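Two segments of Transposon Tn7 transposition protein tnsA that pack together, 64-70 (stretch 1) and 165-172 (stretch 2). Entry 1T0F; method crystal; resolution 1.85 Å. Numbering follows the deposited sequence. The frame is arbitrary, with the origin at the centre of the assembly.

Stretch 1, residues 64-70: DLELAVF
Stretch 2, residues 165-172: IFTDKEIN

This is a small contact, apolar in its side-chain pairs and with L65 also packing on backbone, in which one side of a helical segment, 64-70, of a helix that continues later in the chain rests on strand residue F166 and the loop and 3-10 segment beyond it, burying 260 Å² with no hydrogen bond across. The helix has phi/psi near -65/-40, and V69 N to L65 O (3.1 Å) and F70 N to E66 O (2.9 Å) keep its i to i-4 pattern. Opposite it, F166 is extended (-122/132), T167 lies at -122/177, and 168-170 form a 3-10 segment, with E170 N 3.0 Å from T167 O, before I171 extends again (-80/124). The register pairs L65 with D168 (CA to CA 6.3 Å) and A68 with I171 (7.0 Å), so L65 to A68 and D168 to I171 run in the same direction, a match that does not extend to F166, which meets V69.

The CA-to-CB bond of L65 (chi1 t, chi2 p) points toward the second stretch: its CD2 lies 3.6 Å from D168 N, which is buried without a partner, and its CD1 is 4.0 Å from I171 CG1. I171, m at both chi angles, brings CD1 to 3.5 Å from A68 CB. The CA-to-CB bond of V69 (t) points sideways, yet its CG2 reaches F166 CB at 4.3 Å and meets the ring obliquely; F166 chi1 is off-well at -102°.

Within the second stretch, E170 OE1 accepts from T167 N (2.8 Å) and, very short, from T167 OG1 (2.5 Å), while K169 N donates to T167 OG1 (3.1 Å).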

# COMPACT_ATOMS: atom_id res chain seq x y z
N ASP A 64 -0.43 -0.19 8.66
CA ASP A 64 0.82 -0.93 8.55
C ASP A 64 0.70 -1.93 7.40
O ASP A 64 1.68 -2.26 6.74
CB ASP A 64 1.13 -1.69 9.84
CG ASP A 64 1.49 -0.77 11.00
OD1 ASP A 64 1.70 0.44 10.78
OD2 ASP A 64 1.58 -1.27 12.14
N LEU A 65 -0.52 -2.41 7.16
CA LEU A 65 -0.74 -3.36 6.08
C LEU A 65 -0.53 -2.69 4.73
O LEU A 65 0.05 -3.29 3.82
CB LEU A 65 -2.15 -3.94 6.16
CG LEU A 65 -2.46 -5.05 5.15
CD1 LEU A 65 -1.28 -6.00 5.03
CD2 LEU A 65 -3.73 -5.79 5.59
N GLU A 66 -0.99 -1.45 4.60
CA GLU A 66 -0.81 -0.71 3.35
C GLU A 66 0.68 -0.44 3.15
O GLU A 66 1.18 -0.46 2.03
CB GLU A 66 -1.59 0.61 3.39
CG GLU A 66 -3.06 0.45 2.99
CD GLU A 66 -3.85 1.74 3.14
OE1 GLU A 66 -3.28 2.82 2.90
OE2 GLU A 66 -5.06 1.66 3.47
N LEU A 67 1.38 -0.17 4.25
CA LEU A 67 2.82 0.06 4.19
C LEU A 67 3.50 -1.19 3.64
O LEU A 67 4.38 -1.11 2.77
CB LEU A 67 3.38 0.37 5.58
CG LEU A 67 4.90 0.46 5.73
CD1 LEU A 67 5.44 1.62 4.89
CD2 LEU A 67 5.27 0.63 7.20
N ALA A 68 3.11 -2.36 4.15
CA ALA A 68 3.72 -3.61 3.69
C ALA A 68 3.51 -3.83 2.19
O ALA A 68 4.43 -4.25 1.47
CB ALA A 68 3.15 -4.79 4.48
N VAL A 69 2.30 -3.55 1.70
CA VAL A 69 2.01 -3.72 0.29
C VAL A 69 2.80 -2.70 -0.54
O VAL A 69 3.34 -3.03 -1.59
CB VAL A 69 0.49 -3.55 0.00
CG1 VAL A 69 0.22 -3.64 -1.49
CG2 VAL A 69 -0.30 -4.64 0.73
N PHE A 70 2.87 -1.46 -0.06
CA PHE A 70 3.62 -0.43 -0.76
C PHE A 70 5.10 -0.82 -0.90
O PHE A 70 5.67 -0.76 -1.98
CB PHE A 70 3.54 0.91 -0.03
CG PHE A 70 4.47 1.95 -0.59
CD1 PHE A 70 4.10 2.69 -1.70
CD2 PHE A 70 5.75 2.12 -0.06
CE1 PHE A 70 5.00 3.59 -2.29
CE2 PHE A 70 6.65 3.02 -0.63
CZ PHE A 70 6.27 3.75 -1.75
N ILE A 165 -7.55 -8.76 -3.54
CA ILE A 165 -7.56 -8.37 -2.14
C ILE A 165 -6.26 -8.89 -1.53
O ILE A 165 -5.84 -10.00 -1.82
CB ILE A 165 -8.75 -9.00 -1.40
CG1 ILE A 165 -10.06 -8.42 -1.92
CG2 ILE A 165 -8.59 -8.77 0.10
CD1 ILE A 165 -11.27 -9.20 -1.48
N PHE A 166 -5.62 -8.07 -0.71
CA PHE A 166 -4.39 -8.45 -0.02
C PHE A 166 -4.62 -8.31 1.47
O PHE A 166 -5.13 -7.29 1.93
CB PHE A 166 -3.24 -7.51 -0.41
CG PHE A 166 -2.28 -8.09 -1.41
CD1 PHE A 166 -2.58 -8.08 -2.77
CD2 PHE A 166 -1.08 -8.66 -0.99
CE1 PHE A 166 -1.69 -8.63 -3.71
CE2 PHE A 166 -0.19 -9.22 -1.90
CZ PHE A 166 -0.49 -9.20 -3.27
N THR A 167 -4.24 -9.33 2.25
CA THR A 167 -4.40 -9.26 3.70
C THR A 167 -3.04 -9.44 4.37
O THR A 167 -2.03 -9.66 3.70
CB THR A 167 -5.35 -10.35 4.26
OG1 THR A 167 -4.67 -11.61 4.28
CG2 THR A 167 -6.61 -10.47 3.41
N ASP A 168 -3.02 -9.34 5.70
CA ASP A 168 -1.80 -9.52 6.47
C ASP A 168 -1.19 -10.91 6.21
O ASP A 168 0.03 -11.10 6.30
CB ASP A 168 -2.09 -9.35 7.97
CG ASP A 168 -3.28 -10.19 8.44
OD1 ASP A 168 -4.42 -9.93 7.99
OD2 ASP A 168 -3.08 -11.10 9.27
N LYS A 169 -2.03 -11.87 5.86
CA LYS A 169 -1.56 -13.23 5.60
C LYS A 169 -0.77 -13.39 4.29
O LYS A 169 -0.12 -14.41 4.08
CB LYS A 169 -2.74 -14.21 5.60
CG LYS A 169 -3.34 -14.42 6.98
CD LYS A 169 -4.56 -15.34 6.93
CE LYS A 169 -5.06 -15.67 8.33
NZ LYS A 169 -5.36 -14.44 9.10
N GLU A 170 -0.82 -12.38 3.43
CA GLU A 170 -0.09 -12.44 2.16
C GLU A 170 1.26 -11.76 2.26
O GLU A 170 2.01 -11.72 1.28
CB GLU A 170 -0.89 -11.80 1.03
CG GLU A 170 -2.01 -12.68 0.49
CD GLU A 170 -3.03 -13.04 1.54
OE1 GLU A 170 -3.73 -12.12 2.03
OE2 GLU A 170 -3.12 -14.23 1.89
N ILE A 171 1.58 -11.21 3.42
CA ILE A 171 2.86 -10.54 3.58
C ILE A 171 3.95 -11.56 3.80
O ILE A 171 3.86 -12.38 4.72
CB ILE A 171 2.85 -9.55 4.76
CG1 ILE A 171 1.74 -8.52 4.55
CG2 ILE A 171 4.19 -8.82 4.83
CD1 ILE A 171 1.83 -7.80 3.21
N ASN A 172 4.97 -11.52 2.95
CA ASN A 172 6.09 -12.44 3.07
C ASN A 172 6.64 -12.32 4.49
O ASN A 172 6.75 -11.21 5.02
CB ASN A 172 7.16 -12.07 2.04
CG ASN A 172 8.40 -12.93 2.15
OD1 ASN A 172 9.17 -12.79 3.10
ND2 ASN A 172 8.59 -13.82 1.20